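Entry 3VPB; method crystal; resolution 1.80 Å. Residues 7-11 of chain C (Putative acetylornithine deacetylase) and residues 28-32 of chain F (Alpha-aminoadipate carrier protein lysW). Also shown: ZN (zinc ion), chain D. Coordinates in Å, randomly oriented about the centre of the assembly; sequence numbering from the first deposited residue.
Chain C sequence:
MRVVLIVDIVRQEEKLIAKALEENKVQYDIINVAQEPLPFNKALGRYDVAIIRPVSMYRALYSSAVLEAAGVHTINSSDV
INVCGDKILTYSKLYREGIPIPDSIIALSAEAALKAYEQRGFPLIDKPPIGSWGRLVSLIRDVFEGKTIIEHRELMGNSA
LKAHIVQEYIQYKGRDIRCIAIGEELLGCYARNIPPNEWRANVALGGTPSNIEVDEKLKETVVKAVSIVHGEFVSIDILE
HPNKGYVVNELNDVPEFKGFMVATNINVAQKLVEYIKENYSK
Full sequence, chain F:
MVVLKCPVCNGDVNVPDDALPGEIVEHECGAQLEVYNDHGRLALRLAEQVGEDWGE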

# COMPACT_ATOMS: atom_id res chain seq x y z
N VAL C 7 26.40 2.43 -2.42
CA VAL C 7 25.59 1.73 -3.41
C VAL C 7 24.54 0.86 -2.71
O VAL C 7 24.65 0.59 -1.50
CB VAL C 7 26.48 0.80 -4.31
CG1 VAL C 7 27.69 1.57 -4.87
CG2 VAL C 7 26.99 -0.40 -3.52
N ASP C 8 23.54 0.44 -3.47
CA ASP C 8 22.70 -0.70 -3.05
C ASP C 8 22.68 -1.80 -4.10
O ASP C 8 23.05 -2.93 -3.81
CB ASP C 8 21.28 -0.28 -2.56
CG ASP C 8 20.51 0.59 -3.55
OD1 ASP C 8 19.43 1.06 -3.13
OD2 ASP C 8 20.92 0.82 -4.72
N ILE C 9 22.21 -1.46 -5.29
CA ILE C 9 22.29 -2.34 -6.46
C ILE C 9 23.34 -1.73 -7.37
O ILE C 9 23.22 -0.57 -7.76
CB ILE C 9 20.95 -2.41 -7.24
CG1 ILE C 9 19.80 -2.90 -6.35
CG2 ILE C 9 21.07 -3.30 -8.48
CD1 ILE C 9 20.03 -4.25 -5.70
N VAL C 10 24.37 -2.51 -7.71
CA VAL C 10 25.45 -1.96 -8.53
C VAL C 10 25.13 -2.09 -10.02
O VAL C 10 25.24 -3.18 -10.60
CB VAL C 10 26.87 -2.50 -8.15
CG1 VAL C 10 26.97 -2.78 -6.66
CG2 VAL C 10 27.27 -3.72 -8.98
N ARG C 11 24.72 -0.98 -10.62
CA ARG C 11 24.41 -0.92 -12.06
C ARG C 11 25.69 -0.67 -12.84
O ARG C 11 26.77 -0.55 -12.26
CB ARG C 11 23.45 0.23 -12.37
CG ARG C 11 22.08 0.21 -11.71
CD ARG C 11 21.44 1.59 -11.84
NE ARG C 11 22.10 2.57 -10.96
CZ ARG C 11 21.54 3.72 -10.59
NH1 ARG C 11 20.34 4.05 -11.06
NH2 ARG C 11 22.18 4.54 -9.76
ZN ZN D . 23.73 -7.91 -12.58
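Chain F, residues 28-32: ECGAQ

This is a small contact between two loops, held by one backbone hydrogen bond and filled in around it by apolar packing, and it illustrates how a metal-binding turn can meet a partner through its carbonyl and CB while its sulfur binds the metal. The central residue on chain F is Cys F29. Its SG binds the zinc ion at 2.3 Å, alongside three ligand atoms from elsewhere in the structure, and its carbonyl group remains free to face chain C.

That carbonyl is met by an extended segment of chain C. Ile C9 (phi/psi -107/123) and Val C10 (-87/103) have extended backbone angles without forming a regular strand with chain F, and the amide of Val C10 donates to the carbonyl: Val C10 N lies 3.1 Å from Cys F29 O, with an N-H...O angle of 158°, close to linear. The same oxygen also receives a CA-H...O contact, Ile C9 CA to Cys F29 O at 3.5 Å, so two successive residues of chain C converge on one acceptor.

The pairing of CA atoms gives the direction. Val C10 CA is 4.9 Å from Cys F29 CA, and Ile C9 CA is 5.2 Å from Gly F30 CA; as chain C advances from Ile C9 to Val C10, its neighbour steps back from Gly F30 to Cys F29. The two short runs are thus antiparallel in register, but chain F turns here (Cys F29 at -75/-15, Gly F30 at 111/-2), and no ladder of hydrogen bonds develops.

Side-chain contacts flank this hydrogen bond. Val C10 CG2 packs 3.9 Å from Cys F29 CB. The side chain of Ile C9 leaves its backbone sideways, yet its end bends nearer to chain F, bringing Ile C9 CD1 to 3.5 Å from Gly F30 O. Gly F30 makes this close approach possible: a CB at its ideal position would point toward chain C and come 3.0 Å from Ile C9 CD1, a clash. Its backbone angles would by themselves call for glycine, since a CB would also be jammed against the preceding carbonyl oxygen.

Each loop is braced internally. On chain C, Ile C9 N donates to Asp C8 OD2 at 2.7 Å, while the CA-to-CB bond of Asp C8 points away from chain F. On chain F, Ala F31 N makes a weak hydrogen bond to Cys F29 SG at 3.5 Å, tying the turn to the zinc-bound sulfur. Between these two stretches 209 Å² is buried, counting both sides.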

# COMPACT_ATOMS: atom_id res chain seq x y z
N GLU F 28 25.39 -11.05 -8.92
CA GLU F 28 26.33 -10.39 -8.00
C GLU F 28 26.06 -8.90 -7.77
O GLU F 28 26.53 -8.33 -6.79
CB GLU F 28 27.77 -10.55 -8.52
CG GLU F 28 27.98 -9.91 -9.90
CD GLU F 28 29.45 -9.67 -10.25
OE1 GLU F 28 30.24 -10.64 -10.15
OE2 GLU F 28 29.81 -8.53 -10.64
N CYS F 29 25.34 -8.27 -8.69
CA CYS F 29 25.04 -6.84 -8.58
C CYS F 29 23.95 -6.58 -7.52
O CYS F 29 23.75 -5.45 -7.09
CB CYS F 29 24.57 -6.32 -9.93
SG CYS F 29 23.05 -7.09 -10.49
N GLY F 30 23.25 -7.64 -7.12
CA GLY F 30 22.23 -7.54 -6.09
C GLY F 30 20.83 -7.76 -6.65
O GLY F 30 19.84 -7.73 -5.91
N ALA F 31 20.75 -7.96 -7.96
CA ALA F 31 19.46 -8.10 -8.64
C ALA F 31 18.99 -9.54 -8.59
O ALA F 31 19.79 -10.47 -8.67
CB ALA F 31 19.54 -7.61 -10.10
N GLN F 32 17.68 -9.69 -8.40
CA GLN F 32 16.96 -10.94 -8.63
C GLN F 32 16.39 -10.86 -10.05
O GLN F 32 15.72 -9.88 -10.39
CB GLN F 32 15.81 -11.12 -7.63
CG GLN F 32 16.14 -11.88 -6.35
CD GLN F 32 14.99 -12.78 -5.85
OE1 GLN F 32 13.81 -12.50 -6.08
NE2 GLN F 32 15.35 -13.86 -5.17